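Local coordinates for E2A dna-binding protein (Human adenovirus 5, PDB 2WB0) that binds single-stranded DNA and takes part in the elongation phase of viral strand-displacement replication, unwinding the template without ATP through its capacity to form multimers, at residues 98-112 with 184-197. Numbering follows the deposited sequence.
Sequences WLHRCAEIEGELKCL and MFFSEGAKAQVAFK. With ZN (zinc ion), chain B.
The ring of F196, on helix 189-206, is met by C102, W98 and H100 of 98-112. C102 lies over one face: its CB makes a CH-pi contact 3.6 Å from the F196 ring centroid, and its SG stands above the same ring, 8° off the normal. The chi1 of -74°, with SG anti to the carbonyl carbon, carries the sulfur over the ring beside CB, while SG also accepts a bond from the backbone N of K110. W98 meets the rim instead, W98 CZ3 lying near the F196 plane at 3.6 Å from F196 CE1, with the two rings almost perpendicular (85°). H100 completes this aromatic cluster, F196 CD1 sitting over one face of its imidazole; ND1 of that ring accepts the backbone N-H of C102, which restrains its rotation. Beyond W98, M184 SD approaches W98 CH2 obliquely at 3.8 Å in a Met-aromatic contact. L109 divides its branches, CD1 against F186 CD2 (3.5 Å) and A192 CB, CD2 along the backbone of Q193. At the outer end, E106 and K197 cross at about a right angle in a salt bridge: K197 NZ reaches E106 OE2, on its syn lone pair, at 2.8 Å, with a weaker bond to OE1. M184 SD also lies 3.9 Å from CA of C111, whose SG binds zinc at 2.3 Å with H113, C166 and C182, tying the packing to a zinc-binding domain site. The contact thus fastens the loop following strand 95-99 onto helix 189-206 and strand 185-186, while strand 216-220 packs on W98 and H100, and strand 242-246 touches W98, F186 and A192.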
loop_
_atom_site.group_PDB
_atom_site.type_symbol
_atom_site.label_atom_id
_atom_site.label_comp_id
_atom_site.label_asym_id
_atom_site.label_seq_id
_atom_site.Cartn_x
_atom_site.Cartn_y
_atom_site.Cartn_z
ATOM N N TRP A 98 0.520 -4.781 8.771
ATOM C CA TRP A 98 1.796 -5.415 8.994
ATOM C C TRP A 98 2.417 -4.865 10.292
ATOM O O TRP A 98 2.628 -3.677 10.408
ATOM C CB TRP A 98 2.705 -5.205 7.784
ATOM C CG TRP A 98 4.164 -5.591 8.000
ATOM C CD1 TRP A 98 4.675 -6.676 8.704
ATOM C CD2 TRP A 98 5.281 -4.936 7.400
ATOM N NE1 TRP A 98 6.054 -6.678 8.616
ATOM C CE2 TRP A 98 6.452 -5.627 7.813
ATOM C CE3 TRP A 98 5.400 -3.789 6.589
ATOM C CZ2 TRP A 98 7.738 -5.171 7.507
ATOM C CZ3 TRP A 98 6.695 -3.340 6.238
ATOM C CH2 TRP A 98 7.846 -4.057 6.692
ATOM N N LEU A 99 2.694 -5.747 11.266
ATOM C CA LEU A 99 3.304 -5.332 12.530
ATOM C C LEU A 99 4.754 -5.256 12.196
ATOM O O LEU A 99 5.469 -6.274 12.283
ATOM C CB LEU A 99 3.074 -6.402 13.630
ATOM C CG LEU A 99 3.777 -6.092 14.990
ATOM C CD1 LEU A 99 3.228 -4.817 15.543
ATOM C CD2 LEU A 99 3.466 -7.277 15.977
ATOM N N HIS A 100 5.218 -4.075 11.785
ATOM C CA HIS A 100 6.471 -4.024 11.025
ATOM C C HIS A 100 7.723 -4.079 11.879
ATOM O O HIS A 100 8.727 -4.575 11.416
ATOM C CB HIS A 100 6.530 -2.740 10.159
ATOM C CG HIS A 100 6.185 -1.488 10.905
ATOM N ND1 HIS A 100 7.122 -0.717 11.593
ATOM C CD2 HIS A 100 4.991 -0.879 11.070
ATOM C CE1 HIS A 100 6.485 0.305 12.147
ATOM N NE2 HIS A 100 5.191 0.232 11.837
ATOM N N ARG A 101 7.690 -3.491 13.085
ATOM C CA ARG A 101 8.841 -3.406 13.999
ATOM C C ARG A 101 10.035 -2.733 13.376
ATOM O O ARG A 101 11.200 -3.063 13.675
ATOM C CB ARG A 101 9.217 -4.805 14.548
ATOM C CG ARG A 101 8.094 -5.384 15.373
ATOM C CD ARG A 101 8.461 -6.618 16.158
ATOM N NE ARG A 101 7.194 -7.232 16.557
ATOM C CZ ARG A 101 7.058 -8.404 17.189
ATOM N NH1 ARG A 101 8.125 -9.121 17.530
ATOM N NH2 ARG A 101 5.845 -8.860 17.497
ATOM N N CYS A 102 9.751 -1.812 12.472
ATOM C CA CYS A 102 10.809 -1.051 11.788
ATOM C C CYS A 102 11.091 0.301 12.447
ATOM O O CYS A 102 12.033 1.018 12.052
ATOM C CB CYS A 102 10.456 -0.834 10.305
ATOM S SG CYS A 102 10.649 -2.321 9.289
ATOM N N ALA A 103 10.315 0.655 13.456
ATOM C CA ALA A 103 10.653 1.881 14.202
ATOM C C ALA A 103 10.917 1.614 15.668
ATOM O O ALA A 103 10.765 2.542 16.461
ATOM C CB ALA A 103 9.542 2.918 14.134
ATOM N N GLU A 104 11.269 0.405 16.051
ATOM C CA GLU A 104 11.400 0.028 17.498
ATOM C C GLU A 104 12.880 0.100 17.925
ATOM O O GLU A 104 13.208 0.460 19.075
ATOM C CB GLU A 104 10.930 -1.400 17.662
ATOM C CG GLU A 104 10.330 -1.874 18.975
ATOM C CD GLU A 104 9.496 -3.170 18.763
ATOM O OE1 GLU A 104 8.295 -3.227 19.161
ATOM O OE2 GLU A 104 10.020 -4.132 18.154
ATOM N N ILE A 105 13.749 -0.318 17.038
ATOM C CA ILE A 105 15.157 -0.396 17.346
ATOM C C ILE A 105 15.930 0.511 16.401
ATOM O O ILE A 105 15.884 0.379 15.171
ATOM C CB ILE A 105 15.697 -1.859 17.182
ATOM C CG1 ILE A 105 14.777 -2.893 17.874
ATOM C CG2 ILE A 105 17.219 -1.926 17.446
ATOM C CD1 ILE A 105 15.415 -3.769 18.885
ATOM N N GLU A 106 16.718 1.387 16.999
ATOM C CA GLU A 106 17.528 2.325 16.210
ATOM C C GLU A 106 18.412 1.657 15.151
ATOM O O GLU A 106 19.173 0.728 15.446
ATOM C CB GLU A 106 18.290 3.288 17.152
ATOM C CG GLU A 106 18.709 4.569 16.456
ATOM C CD GLU A 106 17.499 5.485 16.023
ATOM O OE1 GLU A 106 17.728 6.250 15.051
ATOM O OE2 GLU A 106 16.356 5.459 16.618
ATOM N N GLY A 107 18.257 2.097 13.891
ATOM C CA GLY A 107 19.031 1.597 12.777
ATOM C C GLY A 107 18.568 0.258 12.266
ATOM O O GLY A 107 19.118 -0.267 11.282
ATOM N N GLU A 108 17.576 -0.345 12.923
ATOM C CA GLU A 108 17.191 -1.702 12.535
ATOM C C GLU A 108 15.898 -1.722 11.709
ATOM O O GLU A 108 14.869 -1.192 12.179
ATOM C CB GLU A 108 17.047 -2.573 13.781
ATOM C CG GLU A 108 16.792 -4.079 13.481
ATOM C CD GLU A 108 16.687 -4.841 14.770
ATOM O OE1 GLU A 108 17.738 -4.899 15.440
ATOM O OE2 GLU A 108 15.566 -5.319 15.106
ATOM N N LEU A 109 15.957 -2.338 10.505
ATOM C CA LEU A 109 14.721 -2.659 9.742
ATOM C C LEU A 109 14.386 -4.172 9.745
ATOM O O LEU A 109 15.289 -4.982 9.826
ATOM C CB LEU A 109 14.791 -2.172 8.309
ATOM C CG LEU A 109 15.010 -0.663 8.239
ATOM C CD1 LEU A 109 15.495 -0.375 6.895
ATOM C CD2 LEU A 109 13.654 0.077 8.583
ATOM N N LYS A 110 13.104 -4.513 9.736
ATOM C CA LYS A 110 12.644 -5.926 9.537
ATOM C C LYS A 110 11.851 -5.994 8.221
ATOM O O LYS A 110 11.122 -5.062 7.886
ATOM C CB LYS A 110 11.780 -6.429 10.722
ATOM C CG LYS A 110 12.620 -6.473 11.963
ATOM C CD LYS A 110 11.867 -6.770 13.203
ATOM C CE LYS A 110 12.691 -6.297 14.454
ATOM N NZ LYS A 110 12.836 -4.778 15.018
ATOM N N CYS A 111 12.027 -7.067 7.452
ATOM C CA CYS A 111 11.278 -7.259 6.222
ATOM C C CYS A 111 9.961 -7.949 6.458
ATOM O O CYS A 111 9.556 -8.145 7.597
ATOM C CB CYS A 111 12.126 -8.027 5.193
ATOM S SG CYS A 111 12.343 -9.756 5.630
ATOM N N LEU A 112 9.265 -8.306 5.380
ATOM C CA LEU A 112 7.949 -8.956 5.485
ATOM C C LEU A 112 7.986 -10.325 6.146
ATOM O O LEU A 112 7.004 -10.744 6.742
ATOM C CB LEU A 112 7.326 -9.082 4.105
ATOM C CG LEU A 112 6.437 -7.994 3.526
ATOM C CD1 LEU A 112 6.043 -6.737 4.393
ATOM C CD2 LEU A 112 6.635 -7.769 2.030
ATOM N N MET A 184 11.504 -7.074 -0.498
ATOM C CA MET A 184 11.794 -5.803 0.151
ATOM C C MET A 184 13.308 -5.551 0.113
ATOM O O MET A 184 14.128 -6.458 0.374
ATOM C CB MET A 184 11.318 -5.880 1.602
ATOM C CG MET A 184 11.197 -4.546 2.258
ATOM S SD MET A 184 10.070 -4.569 3.690
ATOM C CE MET A 184 8.714 -5.383 3.140
ATOM N N PHE A 185 13.672 -4.316 -0.195
ATOM C CA PHE A 185 15.068 -3.851 -0.275
ATOM C C PHE A 185 15.058 -2.339 -0.115
ATOM O O PHE A 185 14.199 -1.635 -0.727
ATOM C CB PHE A 185 15.687 -4.203 -1.631
ATOM C CG PHE A 185 17.042 -3.632 -1.807
ATOM C CD1 PHE A 185 18.136 -4.248 -1.197
ATOM C CD2 PHE A 185 17.219 -2.395 -2.466
ATOM C CE1 PHE A 185 19.435 -3.719 -1.318
ATOM C CE2 PHE A 185 18.539 -1.875 -2.613
ATOM C CZ PHE A 185 19.610 -2.528 -2.032
ATOM N N PHE A 186 15.960 -1.824 0.698
ATOM C CA PHE A 186 16.128 -0.380 0.834
ATOM C C PHE A 186 17.535 0.025 0.434
ATOM O O PHE A 186 18.520 -0.493 0.967
ATOM C CB PHE A 186 15.789 0.050 2.267
ATOM C CG PHE A 186 14.399 -0.346 2.692
ATOM C CD1 PHE A 186 13.277 0.210 2.036
ATOM C CD2 PHE A 186 14.198 -1.219 3.749
ATOM C CE1 PHE A 186 11.976 -0.114 2.411
ATOM C CE2 PHE A 186 12.890 -1.580 4.143
ATOM C CZ PHE A 186 11.784 -1.068 3.464
ATOM N N SER A 187 17.632 0.903 -0.571
ATOM C CA SER A 187 18.943 1.453 -0.982
ATOM C C SER A 187 19.456 2.276 0.166
ATOM O O SER A 187 20.668 2.356 0.425
ATOM C CB SER A 187 18.777 2.403 -2.154
ATOM O OG SER A 187 19.100 1.684 -3.302
ATOM N N GLU A 188 18.521 2.863 0.902
ATOM C CA GLU A 188 18.962 3.664 2.034
ATOM C C GLU A 188 18.208 3.398 3.337
ATOM O O GLU A 188 17.097 3.877 3.546
ATOM C CB GLU A 188 19.075 5.182 1.653
ATOM C CG GLU A 188 17.923 5.721 0.852
ATOM C CD GLU A 188 18.309 6.702 -0.306
ATOM O OE1 GLU A 188 17.627 6.557 -1.361
ATOM O OE2 GLU A 188 19.227 7.596 -0.167
ATOM N N GLY A 189 18.852 2.648 4.218
ATOM C CA GLY A 189 18.203 2.091 5.401
ATOM C C GLY A 189 17.831 3.191 6.370
ATOM O O GLY A 189 16.780 3.149 7.001
ATOM N N ALA A 190 18.717 4.183 6.516
ATOM C CA ALA A 190 18.383 5.290 7.395
ATOM C C ALA A 190 17.123 6.038 6.936
ATOM O O ALA A 190 16.264 6.393 7.743
ATOM C CB ALA A 190 19.616 6.261 7.544
ATOM N N LYS A 191 17.042 6.326 5.641
ATOM C CA LYS A 191 15.861 6.965 5.092
ATOM C C LYS A 191 14.586 6.066 5.277
ATOM O O LYS A 191 13.495 6.587 5.519
ATOM C CB LYS A 191 16.047 7.220 3.578
ATOM C CG LYS A 191 14.884 8.021 3.030
ATOM C CD LYS A 191 15.329 8.908 1.904
ATOM C CE LYS A 191 15.177 8.343 0.573
ATOM N NZ LYS A 191 16.148 9.209 -0.220
ATOM N N ALA A 192 14.716 4.746 5.071
ATOM C CA ALA A 192 13.598 3.836 5.317
ATOM C C ALA A 192 13.142 3.975 6.747
ATOM O O ALA A 192 11.934 4.041 7.002
ATOM C CB ALA A 192 13.949 2.381 5.042
ATOM N N GLN A 193 14.085 3.989 7.695
ATOM C CA GLN A 193 13.616 4.040 9.058
ATOM C C GLN A 193 12.912 5.372 9.330
ATOM O O GLN A 193 11.912 5.406 10.004
ATOM C CB GLN A 193 14.690 3.777 10.103
ATOM C CG GLN A 193 14.015 3.711 11.548
ATOM C CD GLN A 193 14.888 2.979 12.590
ATOM O OE1 GLN A 193 14.575 1.835 13.037
ATOM N NE2 GLN A 193 15.980 3.640 12.992
ATOM N N VAL A 194 13.417 6.459 8.795
ATOM C CA VAL A 194 12.670 7.740 8.947
ATOM C C VAL A 194 11.209 7.583 8.516
ATOM O O VAL A 194 10.313 8.012 9.224
ATOM C CB VAL A 194 13.343 8.852 8.152
ATOM C CG1 VAL A 194 12.431 10.101 8.137
ATOM C CG2 VAL A 194 14.666 9.229 8.792
ATOM N N ALA A 195 10.948 6.948 7.358
ATOM C CA ALA A 195 9.552 6.779 6.850
ATOM C C ALA A 195 8.656 5.886 7.728
ATOM O O ALA A 195 7.407 6.104 7.856
ATOM C CB ALA A 195 9.609 6.195 5.405
ATOM N N PHE A 196 9.246 4.846 8.303
ATOM C CA PHE A 196 8.491 4.080 9.293
ATOM C C PHE A 196 8.227 4.864 10.589
ATOM O O PHE A 196 7.167 4.729 11.183
ATOM C CB PHE A 196 9.139 2.721 9.596
ATOM C CG PHE A 196 8.949 1.666 8.459
ATOM C CD1 PHE A 196 7.845 0.830 8.427
ATOM C CD2 PHE A 196 9.903 1.532 7.487
ATOM C CE1 PHE A 196 7.685 -0.130 7.448
ATOM C CE2 PHE A 196 9.751 0.562 6.444
ATOM C CZ PHE A 196 8.608 -0.270 6.458
ATOM N N LYS A 197 9.191 5.681 11.010
ATOM C CA LYS A 197 8.943 6.517 12.200
ATOM C C LYS A 197 7.823 7.503 11.916
ATOM O O LYS A 197 7.038 7.849 12.818
ATOM C CB LYS A 197 10.219 7.291 12.586
ATOM C CG LYS A 197 11.202 6.384 13.392
ATOM C CD LYS A 197 12.484 7.178 13.782
ATOM C CE LYS A 197 13.269 6.501 14.912
ATOM N NZ LYS A 197 14.699 6.933 14.873
HETATM ZN ZN ZN B . 12.108 -10.908 3.679
#